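PDB 5I0E: glycoside hydrolase family 31 from Trueperella pyogenes, which probably hydrolyses alpha-glucosidic bonds, perhaps as a 1,3-alpha-isomaltosidase that releases isomaltose. Local coordinates for residues M290-F295 with A631-L636; L391-D396 with W429-A434; V512-S517 with L527-D532. All coordinates share one frame; numbering follows the deposited sequence.

Contact 1: M290-F295 with A631-L636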
loop_
_atom_site.group_PDB
_atom_site.type_symbol
_atom_site.label_atom_id
_atom_site.label_comp_id
_atom_site.label_asym_id
_atom_site.label_seq_id
_atom_site.Cartn_x
_atom_site.Cartn_y
_atom_site.Cartn_z
ATOM N N MET A 290 0.505 13.968 15.827
ATOM C CA MET A 290 -0.115 14.627 14.679
ATOM C C MET A 290 -0.986 15.747 15.175
ATOM O O MET A 290 -1.507 15.655 16.273
ATOM C CB MET A 290 -0.948 13.626 13.883
ATOM C CG MET A 290 -0.134 12.686 13.003
ATOM S SD MET A 290 0.607 13.524 11.578
ATOM C CE MET A 290 1.756 12.278 11.023
ATOM N N PRO A 291 -1.161 16.805 14.365
ATOM C CA PRO A 291 -2.007 17.913 14.790
ATOM C C PRO A 291 -3.492 17.556 14.697
ATOM O O PRO A 291 -3.887 16.704 13.901
ATOM C CB PRO A 291 -1.652 19.022 13.797
ATOM C CG PRO A 291 -1.253 18.307 12.562
ATOM C CD PRO A 291 -0.866 16.895 12.928
ATOM N N GLU A 292 -4.297 18.227 15.505
ATOM C CA GLU A 292 -5.702 17.875 15.674
ATOM C C GLU A 292 -6.537 18.070 14.399
ATOM O O GLU A 292 -7.559 17.367 14.196
ATOM C CB GLU A 292 -6.299 18.600 16.876
ATOM C CG GLU A 292 -6.403 20.109 16.732
ATOM C CD GLU A 292 -7.767 20.563 16.224
ATOM O OE1 GLU A 292 -8.796 20.297 16.924
ATOM O OE2 GLU A 292 -7.802 21.195 15.126
ATOM N N TRP A 293 -6.078 18.962 13.517
ATOM C CA TRP A 293 -6.779 19.202 12.250
ATOM C C TRP A 293 -6.866 18.005 11.312
ATOM O O TRP A 293 -7.722 18.015 10.434
ATOM C CB TRP A 293 -6.284 20.458 11.488
ATOM C CG TRP A 293 -4.816 20.555 11.176
ATOM C CD1 TRP A 293 -3.882 21.240 11.893
ATOM C CD2 TRP A 293 -4.125 19.996 10.045
ATOM N NE1 TRP A 293 -2.653 21.129 11.294
ATOM C CE2 TRP A 293 -2.769 20.386 10.153
ATOM C CE3 TRP A 293 -4.517 19.207 8.955
ATOM C CZ2 TRP A 293 -1.805 20.016 9.220
ATOM C CZ3 TRP A 293 -3.547 18.836 8.011
ATOM C CH2 TRP A 293 -2.208 19.240 8.157
ATOM N N ILE A 294 -6.060 16.965 11.498
ATOM C CA ILE A 294 -6.234 15.761 10.678
ATOM C C ILE A 294 -7.552 15.016 10.930
ATOM O O ILE A 294 -7.938 14.189 10.104
ATOM C CB ILE A 294 -5.054 14.753 10.751
ATOM C CG1 ILE A 294 -4.929 14.091 12.131
ATOM C CG2 ILE A 294 -3.767 15.425 10.345
ATOM C CD1 ILE A 294 -4.033 12.881 12.134
ATOM N N PHE A 295 -8.231 15.318 12.045
ATOM C CA PHE A 295 -9.447 14.582 12.442
ATOM C C PHE A 295 -10.737 15.181 11.933
ATOM O O PHE A 295 -11.790 14.586 12.124
ATOM C CB PHE A 295 -9.491 14.373 13.955
ATOM C CG PHE A 295 -8.398 13.475 14.454
ATOM C CD1 PHE A 295 -8.340 12.155 14.052
ATOM C CD2 PHE A 295 -7.401 13.957 15.307
ATOM C CE1 PHE A 295 -7.328 11.321 14.501
ATOM C CE2 PHE A 295 -6.379 13.120 15.759
ATOM C CZ PHE A 295 -6.338 11.802 15.351
ATOM N N ALA A 631 -17.954 16.685 17.098
ATOM C CA ALA A 631 -18.166 16.343 18.514
ATOM C C ALA A 631 -17.255 15.198 18.983
ATOM O O ALA A 631 -16.942 15.064 20.175
ATOM C CB ALA A 631 -19.618 15.983 18.743
ATOM N N LEU A 632 -16.823 14.392 18.025
ATOM C CA LEU A 632 -15.913 13.283 18.252
ATOM C C LEU A 632 -14.428 13.712 18.317
ATOM O O LEU A 632 -13.577 12.937 18.766
ATOM C CB LEU A 632 -16.135 12.254 17.147
ATOM C CG LEU A 632 -15.922 10.760 17.331
ATOM C CD1 LEU A 632 -16.476 10.218 18.646
ATOM C CD2 LEU A 632 -16.601 10.068 16.146
ATOM N N ARG A 633 -14.106 14.935 17.905
ATOM C CA ARG A 633 -12.692 15.336 17.790
ATOM C C ARG A 633 -11.844 15.353 19.088
ATOM O O ARG A 633 -10.723 14.870 19.063
ATOM C CB ARG A 633 -12.548 16.624 16.965
ATOM C CG ARG A 633 -12.770 16.296 15.470
ATOM C CD ARG A 633 -12.844 17.518 14.560
ATOM N NE ARG A 633 -11.631 18.338 14.624
ATOM C CZ ARG A 633 -11.354 19.310 13.759
ATOM N NH1 ARG A 633 -10.221 19.991 13.889
ATOM N NH2 ARG A 633 -12.182 19.601 12.748
ATOM N N PRO A 634 -12.365 15.874 20.217
ATOM C CA PRO A 634 -11.612 15.705 21.492
ATOM C C PRO A 634 -11.379 14.221 21.937
ATOM O O PRO A 634 -10.347 13.904 22.534
ATOM C CB PRO A 634 -12.467 16.429 22.529
ATOM C CG PRO A 634 -13.613 17.027 21.804
ATOM C CD PRO A 634 -13.653 16.556 20.388
ATOM N N TYR A 635 -12.332 13.334 21.648
ATOM C CA TYR A 635 -12.166 11.912 21.909
ATOM C C TYR A 635 -11.095 11.312 20.995
ATOM O O TYR A 635 -10.302 10.467 21.421
ATOM C CB TYR A 635 -13.508 11.178 21.747
ATOM C CG TYR A 635 -13.411 9.687 21.959
ATOM C CD1 TYR A 635 -13.396 9.150 23.238
ATOM C CD2 TYR A 635 -13.329 8.804 20.870
ATOM C CE1 TYR A 635 -13.296 7.784 23.436
ATOM C CE2 TYR A 635 -13.235 7.446 21.068
ATOM C CZ TYR A 635 -13.222 6.950 22.350
ATOM O OH TYR A 635 -13.115 5.619 22.556
ATOM N N LEU A 636 -11.076 11.736 19.739
ATOM C CA LEU A 636 -10.076 11.243 18.791
ATOM C C LEU A 636 -8.674 11.735 19.172
ATOM O O LEU A 636 -7.703 10.999 19.079
ATOM C CB LEU A 636 -10.429 11.628 17.349
ATOM C CG LEU A 636 -11.600 10.871 16.693
ATOM C CD1 LEU A 636 -11.992 11.503 15.354
ATOM C CD2 LEU A 636 -11.256 9.407 16.471
#

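Contact 2: L391-D396 with W429-A434. With CA (calcium ion), chain C; GLC (alpha-D-glucopyranose), chain B; GLC (alpha-D-glucopyranose), chain D.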
loop_
_atom_site.group_PDB
_atom_site.type_symbol
_atom_site.label_atom_id
_atom_site.label_comp_id
_atom_site.label_asym_id
_atom_site.label_seq_id
_atom_site.Cartn_x
_atom_site.Cartn_y
_atom_site.Cartn_z
ATOM N N LEU A 391 8.105 9.452 -9.365
ATOM C CA LEU A 391 8.423 9.156 -10.739
ATOM C C LEU A 391 8.730 10.494 -11.444
ATOM O O LEU A 391 8.103 11.523 -11.146
ATOM C CB LEU A 391 7.246 8.445 -11.411
ATOM C CG LEU A 391 6.958 7.004 -10.956
ATOM C CD1 LEU A 391 5.699 6.508 -11.637
ATOM C CD2 LEU A 391 8.122 6.046 -11.265
ATOM N N GLN A 392 9.727 10.489 -12.322
ATOM C CA GLN A 392 10.021 11.623 -13.197
ATOM C C GLN A 392 9.685 11.206 -14.620
ATOM O O GLN A 392 10.395 10.371 -15.206
ATOM C CB GLN A 392 11.491 12.010 -13.116
ATOM C CG GLN A 392 11.829 13.262 -13.937
ATOM C CD GLN A 392 11.356 14.548 -13.289
ATOM O OE1 GLN A 392 11.478 14.707 -12.090
ATOM N NE2 GLN A 392 10.838 15.471 -14.077
ATOM N N LYS A 393 8.612 11.778 -15.173
ATOM C CA LYS A 393 8.207 11.459 -16.555
ATOM C C LYS A 393 9.349 11.758 -17.549
ATOM O O LYS A 393 10.127 12.698 -17.348
ATOM C CB LYS A 393 6.971 12.248 -16.988
ATOM C CG LYS A 393 5.645 11.845 -16.356
ATOM C CD LYS A 393 4.525 12.693 -16.942
ATOM C CE LYS A 393 3.155 12.199 -16.531
ATOM N NZ LYS A 393 2.070 13.197 -16.807
ATOM N N THR A 394 9.429 10.917 -18.588
ATOM C CA THR A 394 10.359 11.068 -19.703
ATOM C C THR A 394 9.625 10.965 -21.062
ATOM O O THR A 394 10.205 10.490 -22.031
ATOM C CB THR A 394 11.447 9.974 -19.627
ATOM O OG1 THR A 394 10.831 8.675 -19.633
ATOM C CG2 THR A 394 12.248 10.113 -18.348
ATOM N N ASP A 395 8.357 11.389 -21.137
ATOM C CA ASP A 395 7.603 11.400 -22.408
ATOM C C ASP A 395 8.404 12.276 -23.380
ATOM O O ASP A 395 9.095 13.210 -22.956
ATOM C CB ASP A 395 6.192 12.046 -22.307
ATOM C CG ASP A 395 5.287 11.459 -21.208
ATOM O OD1 ASP A 395 5.450 10.289 -20.765
ATOM O OD2 ASP A 395 4.358 12.201 -20.800
ATOM N N ASP A 396 8.280 12.002 -24.672
ATOM C CA ASP A 396 8.835 12.901 -25.695
ATOM C C ASP A 396 7.964 14.161 -25.965
ATOM O O ASP A 396 8.371 15.026 -26.734
ATOM C CB ASP A 396 9.194 12.132 -26.988
ATOM C CG ASP A 396 8.061 11.261 -27.513
ATOM O OD1 ASP A 396 6.885 11.695 -27.507
ATOM O OD2 ASP A 396 8.359 10.135 -27.964
ATOM N N TRP A 429 2.757 0.361 -17.100
ATOM C CA TRP A 429 2.075 1.019 -18.240
ATOM C C TRP A 429 1.520 2.428 -17.855
ATOM O O TRP A 429 1.320 3.271 -18.726
ATOM C CB TRP A 429 1.028 0.032 -18.854
ATOM C CG TRP A 429 -0.254 0.582 -19.514
ATOM C CD1 TRP A 429 -1.474 0.750 -18.905
ATOM C CD2 TRP A 429 -0.454 0.952 -20.908
ATOM N NE1 TRP A 429 -2.405 1.226 -19.812
ATOM C CE2 TRP A 429 -1.813 1.360 -21.043
ATOM C CE3 TRP A 429 0.380 0.997 -22.042
ATOM C CZ2 TRP A 429 -2.353 1.809 -22.270
ATOM C CZ3 TRP A 429 -0.167 1.441 -23.270
ATOM C CH2 TRP A 429 -1.521 1.841 -23.364
ATOM N N TRP A 430 1.287 2.658 -16.557
ATOM C CA TRP A 430 1.070 3.999 -15.950
ATOM C C TRP A 430 2.443 4.680 -15.845
ATOM O O TRP A 430 3.355 4.114 -15.237
ATOM C CB TRP A 430 0.407 3.808 -14.552
ATOM C CG TRP A 430 0.274 5.005 -13.549
ATOM C CD1 TRP A 430 1.297 5.719 -12.933
ATOM C CD2 TRP A 430 -0.954 5.513 -12.976
ATOM N NE1 TRP A 430 0.767 6.667 -12.068
ATOM C CE2 TRP A 430 -0.601 6.564 -12.073
ATOM C CE3 TRP A 430 -2.324 5.202 -13.162
ATOM C CZ2 TRP A 430 -1.565 7.305 -11.366
ATOM C CZ3 TRP A 430 -3.285 5.939 -12.455
ATOM C CH2 TRP A 430 -2.896 6.981 -11.568
ATOM N N PHE A 431 2.599 5.864 -16.451
ATOM C CA PHE A 431 3.881 6.627 -16.463
ATOM C C PHE A 431 5.002 5.747 -17.053
ATOM O O PHE A 431 5.995 5.453 -16.378
ATOM C CB PHE A 431 4.304 7.128 -15.057
ATOM C CG PHE A 431 3.579 8.355 -14.554
ATOM C CD1 PHE A 431 2.231 8.555 -14.769
ATOM C CD2 PHE A 431 4.259 9.280 -13.775
ATOM C CE1 PHE A 431 1.582 9.664 -14.252
ATOM C CE2 PHE A 431 3.622 10.402 -13.258
ATOM C CZ PHE A 431 2.276 10.587 -13.493
ATOM N N PRO A 432 4.832 5.308 -18.312
ATOM C CA PRO A 432 5.767 4.347 -18.893
ATOM C C PRO A 432 7.170 4.925 -19.021
ATOM O O PRO A 432 7.332 6.076 -19.430
ATOM C CB PRO A 432 5.169 4.084 -20.280
ATOM C CG PRO A 432 4.523 5.387 -20.645
ATOM C CD PRO A 432 3.915 5.855 -19.338
ATOM N N ASN A 433 8.162 4.135 -18.626
ATOM C CA ASN A 433 9.573 4.498 -18.761
ATOM C C ASN A 433 10.026 5.711 -17.940
ATOM O O ASN A 433 11.091 6.277 -18.207
ATOM C CB ASN A 433 9.955 4.673 -20.243
ATOM C CG ASN A 433 9.727 3.407 -21.065
ATOM O OD1 ASN A 433 9.916 2.285 -20.588
ATOM N ND2 ASN A 433 9.339 3.590 -22.316
ATOM N N ALA A 434 9.236 6.088 -16.933
ATOM C CA ALA A 434 9.601 7.181 -16.049
ATOM C C ALA A 434 10.796 6.791 -15.166
ATOM O O ALA A 434 11.022 5.612 -14.882
ATOM C CB ALA A 434 8.408 7.590 -15.193
HETATM CA CA CA C . 5.069 10.302 -28.984
HETATM C C1 GLC B . -3.721 7.025 -7.804
HETATM C C2 GLC B . -4.405 7.273 -6.463
HETATM C C3 GLC B . -5.736 7.986 -6.654
HETATM C C4 GLC B . -5.494 9.298 -7.403
HETATM C C5 GLC B . -4.768 9.046 -8.719
HETATM C C6 GLC B . -4.398 10.397 -9.332
HETATM O O1 GLC B . -4.522 6.096 -8.524
HETATM O O2 GLC B . -4.592 6.030 -5.787
HETATM O O3 GLC B . -6.313 8.251 -5.371
HETATM O O4 GLC B . -6.726 10.004 -7.649
HETATM O O5 GLC B . -3.589 8.246 -8.545
HETATM O O6 GLC B . -3.908 10.205 -10.670
HETATM C C1 GLC D . -4.549 11.082 -11.596
HETATM C C2 GLC D . -4.148 10.714 -13.020
HETATM C C3 GLC D . -2.674 11.045 -13.252
HETATM C C4 GLC D . -2.415 12.508 -12.920
HETATM C C5 GLC D . -2.827 12.755 -11.471
HETATM C C6 GLC D . -2.661 14.200 -11.039
HETATM O O2 GLC D . -4.385 9.318 -13.249
HETATM O O3 GLC D . -2.326 10.771 -14.607
HETATM O O4 GLC D . -1.037 12.823 -13.140
HETATM O O5 GLC D . -4.214 12.428 -11.310
HETATM O O6 GLC D . -3.520 15.034 -11.825
HETATM O O HOH W 1 7.076 8.778 -18.297
#

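Contact 3: V512-S517 with L527-D532. With GLC (alpha-D-glucopyranose), chain B.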
loop_
_atom_site.group_PDB
_atom_site.type_symbol
_atom_site.label_atom_id
_atom_site.label_comp_id
_atom_site.label_asym_id
_atom_site.label_seq_id
_atom_site.Cartn_x
_atom_site.Cartn_y
_atom_site.Cartn_z
ATOM N N VAL A 512 2.722 15.586 7.844
ATOM C CA VAL A 512 1.482 15.071 7.331
ATOM C C VAL A 512 1.703 14.650 5.875
ATOM O O VAL A 512 1.583 15.453 4.966
ATOM C CB VAL A 512 0.338 16.100 7.475
ATOM C CG1 VAL A 512 -0.946 15.584 6.823
ATOM C CG2 VAL A 512 0.103 16.416 8.945
ATOM N N THR A 513 2.091 13.394 5.691
ATOM C CA THR A 513 2.093 12.754 4.395
ATOM C C THR A 513 0.893 11.805 4.353
ATOM O O THR A 513 0.466 11.283 5.380
ATOM C CB THR A 513 3.403 12.001 4.141
ATOM O OG1 THR A 513 3.579 10.956 5.106
ATOM C CG2 THR A 513 4.552 12.955 4.201
ATOM N N PHE A 514 0.335 11.604 3.171
ATOM C CA PHE A 514 -0.846 10.762 3.005
ATOM C C PHE A 514 -0.502 9.761 1.899
ATOM O O PHE A 514 -0.442 10.124 0.739
ATOM C CB PHE A 514 -2.034 11.670 2.666
ATOM C CG PHE A 514 -3.394 11.018 2.733
ATOM C CD1 PHE A 514 -3.810 10.326 3.854
ATOM C CD2 PHE A 514 -4.294 11.174 1.680
ATOM C CE1 PHE A 514 -5.078 9.774 3.929
ATOM C CE2 PHE A 514 -5.566 10.619 1.744
ATOM C CZ PHE A 514 -5.963 9.930 2.877
ATOM N N SER A 515 -0.261 8.502 2.290
ATOM C CA SER A 515 0.329 7.482 1.425
ATOM C C SER A 515 -0.566 6.256 1.354
ATOM O O SER A 515 -1.385 6.040 2.237
ATOM C CB SER A 515 1.685 7.042 1.984
ATOM O OG SER A 515 2.626 8.092 2.001
ATOM N N ARG A 516 -0.393 5.454 0.301
ATOM C CA ARG A 516 -1.102 4.191 0.173
ATOM C C ARG A 516 -0.198 2.978 0.284
ATOM O O ARG A 516 -0.672 1.921 0.674
ATOM C CB ARG A 516 -1.914 4.132 -1.118
ATOM C CG ARG A 516 -1.108 3.779 -2.344
ATOM C CD ARG A 516 -1.885 3.929 -3.631
ATOM N NE ARG A 516 -0.999 3.624 -4.739
ATOM C CZ ARG A 516 -1.330 3.674 -6.022
ATOM N NH1 ARG A 516 -2.554 4.009 -6.409
ATOM N NH2 ARG A 516 -0.423 3.380 -6.933
ATOM N N SER A 517 1.088 3.099 -0.048
ATOM C CA SER A 517 1.959 1.951 0.104
ATOM C C SER A 517 2.995 2.106 1.205
ATOM O O SER A 517 3.331 3.204 1.666
ATOM C CB SER A 517 2.599 1.538 -1.218
ATOM O OG SER A 517 3.458 2.529 -1.697
ATOM N N LEU A 527 0.406 9.466 7.419
ATOM C CA LEU A 527 -0.951 8.901 7.394
ATOM C C LEU A 527 -1.000 7.955 6.234
ATOM O O LEU A 527 -0.127 8.023 5.344
ATOM C CB LEU A 527 -1.992 10.006 7.177
ATOM C CG LEU A 527 -2.354 10.936 8.341
ATOM C CD1 LEU A 527 -1.190 11.384 9.200
ATOM C CD2 LEU A 527 -3.105 12.143 7.815
ATOM N N TYR A 528 -2.035 7.104 6.237
ATOM C CA TYR A 528 -2.250 6.072 5.230
ATOM C C TYR A 528 -3.726 6.004 4.801
ATOM O O TYR A 528 -4.605 6.281 5.606
ATOM C CB TYR A 528 -1.695 4.724 5.749
ATOM C CG TYR A 528 -0.203 4.793 5.813
ATOM C CD1 TYR A 528 0.449 5.316 6.935
ATOM C CD2 TYR A 528 0.572 4.447 4.697
ATOM C CE1 TYR A 528 1.843 5.470 6.949
ATOM C CE2 TYR A 528 1.957 4.566 4.716
ATOM C CZ TYR A 528 2.590 5.090 5.829
ATOM O OH TYR A 528 3.966 5.234 5.814
ATOM N N TRP A 529 -3.996 5.734 3.521
ATOM C CA TRP A 529 -5.365 5.424 3.035
ATOM C C TRP A 529 -5.332 4.113 2.280
ATOM O O TRP A 529 -4.282 3.712 1.799
ATOM C CB TRP A 529 -5.988 6.575 2.203
ATOM C CG TRP A 529 -5.825 6.549 0.678
ATOM C CD1 TRP A 529 -6.762 6.167 -0.229
ATOM C CD2 TRP A 529 -4.693 6.979 -0.090
ATOM N NE1 TRP A 529 -6.281 6.289 -1.510
ATOM C CE2 TRP A 529 -5.010 6.780 -1.453
ATOM C CE3 TRP A 529 -3.438 7.544 0.239
ATOM C CZ2 TRP A 529 -4.118 7.109 -2.488
ATOM C CZ3 TRP A 529 -2.554 7.867 -0.790
ATOM C CH2 TRP A 529 -2.894 7.637 -2.133
ATOM N N ALA A 530 -6.489 3.465 2.161
ATOM C CA ALA A 530 -6.596 2.083 1.626
ATOM C C ALA A 530 -6.510 1.915 0.097
ATOM O O ALA A 530 -6.571 0.789 -0.397
ATOM C CB ALA A 530 -7.867 1.433 2.137
ATOM N N GLY A 531 -6.328 3.016 -0.636
ATOM C CA GLY A 531 -6.162 2.981 -2.079
ATOM C C GLY A 531 -7.445 2.978 -2.900
ATOM O O GLY A 531 -8.469 3.502 -2.475
ATOM N N ASP A 532 -7.370 2.371 -4.086
ATOM C CA ASP A 532 -8.377 2.511 -5.130
ATOM C C ASP A 532 -9.431 1.425 -5.074
ATOM O O ASP A 532 -9.093 0.239 -5.086
ATOM C CB ASP A 532 -7.687 2.450 -6.503
ATOM C CG ASP A 532 -6.717 3.595 -6.726
ATOM O OD1 ASP A 532 -6.720 4.552 -5.922
ATOM O OD2 ASP A 532 -5.942 3.549 -7.705
HETATM C C1 GLC B . -3.721 7.025 -7.804
HETATM C C2 GLC B . -4.405 7.273 -6.463
HETATM C C3 GLC B . -5.736 7.986 -6.654
HETATM C C4 GLC B . -5.494 9.298 -7.403
HETATM C C5 GLC B . -4.768 9.046 -8.719
HETATM C C6 GLC B . -4.398 10.397 -9.332
HETATM O O1 GLC B . -4.522 6.096 -8.524
HETATM O O2 GLC B . -4.592 6.030 -5.787
HETATM O O3 GLC B . -6.313 8.251 -5.371
HETATM O O4 GLC B . -6.726 10.004 -7.649
HETATM O O5 GLC B . -3.589 8.246 -8.545
HETATM O O6 GLC B . -3.908 10.205 -10.670
HETATM O O HOH W 2 2.455 8.661 4.832
HETATM O O HOH W 3 5.275 4.309 3.766
#

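Contact 1: M290-F295 with A631-L636
The F295 ring lies between L636 on one face and its own neighbour I294 on the other. From the helix, L636 CB stands 4.0 Å from the ring centroid, a CH-pi contact 16° off the normal, while I294 CG1 sits over the centre of the reverse face. A second flat group, the guanidinium of R633, has the F295 carbonyl carbon over one face and the E292 carboxylate at its edge; a third, the W293 indole, carries P291 CG over one face. The setting is the catalytic TIM barrel of family 31: a short 3-10 segment, 292-295, leads into strand 297-300 and packs on helix 617-646.

E292 and R633 form a salt bridge on the solvent side of this packing, where E292 is exposed. Both bonds run from R633 NH1, to E292 OE2 at 3.0 Å and to E292 OE1 at 3.4 Å, and both are weak. Carboxylate and guanidinium planes are 36° apart, so the pair is not the flat, two-nitrogen fork. CG and CD of R633 run past the F295 carbonyl, and a bend at chi3 (59°) turns NH1 toward E292, close to W293 CA. NH2 is claimed by E630, so this one cation has two carboxylate partners. R629, one turn earlier on the helix, bonds the F295 carbonyl oxygen through NE, tying the end of the 3-10 segment to the helix a second time.

The helix itself is kinked here, at P634, which has no N-H to give to the preceding turn. Deeper in, the apolar seam runs on as L636 CD1 meets F295 CD1 at 3.9 Å.

Contact 2: L391-D396 with W429-A434
K393 lies across F431 with its aliphatic chain rather than its charge. Its CG stays beside the backbone N (chi1 -72°) and the rest of the chain is fully extended, which carries CE over one face of the phenyl ring, 3.7 Å from the centroid, in a CH-pi contact. NZ continues past the ring to the carbonyl oxygen of E335, so both ends of the chain are fixed and the methylene in between forms a lid on the aromatic.

L391 comes at the same ring obliquely. One branch, CD1, reaches F431 CB at 3.7 Å, while L391 CB rests against A434 CB at 4.0 Å. These groups fill the joint between two barrel loops, the one following strand 383-388 and the one leading to helix 442-450.

The second loop folds back through a type II turn from F431 to A434, with P432 and N433 at its corners; N433 has the positive phi (64°) that the third position of such a turn requires. T394 grips this turn from outside. With chi1 at 57°, OG1 is held between the backbone N and the carbonyl carbon of its own residue and donates to N433 O at 2.8 Å, from well above the carbonyl plane. A water accepts from T394 N and donates to P432 O at 2.9 Å, adding a second link.

On the far sides lie bound groups. D396 OD1 binds a calcium ion at 2.7 Å, and W430 CH2 touches both glucose units, 3.2 Å from O2 of the chain D sugar. The chemistry is thus divided: apolar and CH-pi packing fixes the F431 ring, whose edge faces the chain D glucose, whereas hydroxyl and water bonds hold the turn, a combination consistent with a loop shaped to line a sugar subsite.

Contact 3: V512-S517 with L527-D532
Backbone hydrogen bonds set the frame between F514-S515 and L527-W529. L527 N donates to T513 O at 2.7 Å, S515 N to L527 O at 3.1 Å and W529 N to S515 O at 2.9 Å, the staggered pattern of parallel strands, in which S515 uses its N-H and its carbonyl on residues flanking Y528. A water reinforces it, accepting from T513 OG1 and S515 OG while donating to L527 O; S515 OG is also hydrogen-bonded to T466 OG1 of strand 463-466.

Among the apolar and aromatic contacts, W529 is central. F514 CZ packs on W529 CB at 3.4 Å, and the two rings are nearly parallel (27°) but slid so far that they barely overlap. Over one face of the indole comes R516 CB, 3.7 Å from the six-membered centroid and almost on the normal. F514 also presents its edge to L527 CB. An alanine in place of W529 would keep CB beside F514 CZ but is likely to leave a gap where the indole lay and R516 CB without its aromatic floor, its methylenes less well fixed.

Polar contacts gather at the chain B glucose. R516 runs extended alongside W529, and its NH1 gives a weak bond to the sugar O2, while its NE pairs with E470. D532 takes two sugar hydroxyls, O2 on OD1 at 2.6 Å and O1 on OD2 at 3.0 Å; its ion pair with R516 NH1 is long.

R516 and D532, just past two adjacent parallel strands, thus bind the sugar as in TIM-barrel enzymes generally, whose active sites lie at the carboxy-terminal ends of the barrel strands.

In the fold
The three contacts sample different levels of one barrel. Contacts 1 and 3 touch directly: M290 CE meets L527 CD1 at 3.6 Å and W293 CH2 meets V512 CG2 at 3.7 Å, so the approach to strand 297-300 packs on the residues that begin the 512-517 and 527-532 pair. Contact 3 then runs to the opposite end of its strands, where the sugar lies. Contact 2 flanks the same disaccharide; its nearest atoms are about 6 Å from contact 3, and the two share the chain B glucose, while contact 2 also meets the chain D unit. Contacts 1 and 2, with centres about 39 Å apart, do not touch.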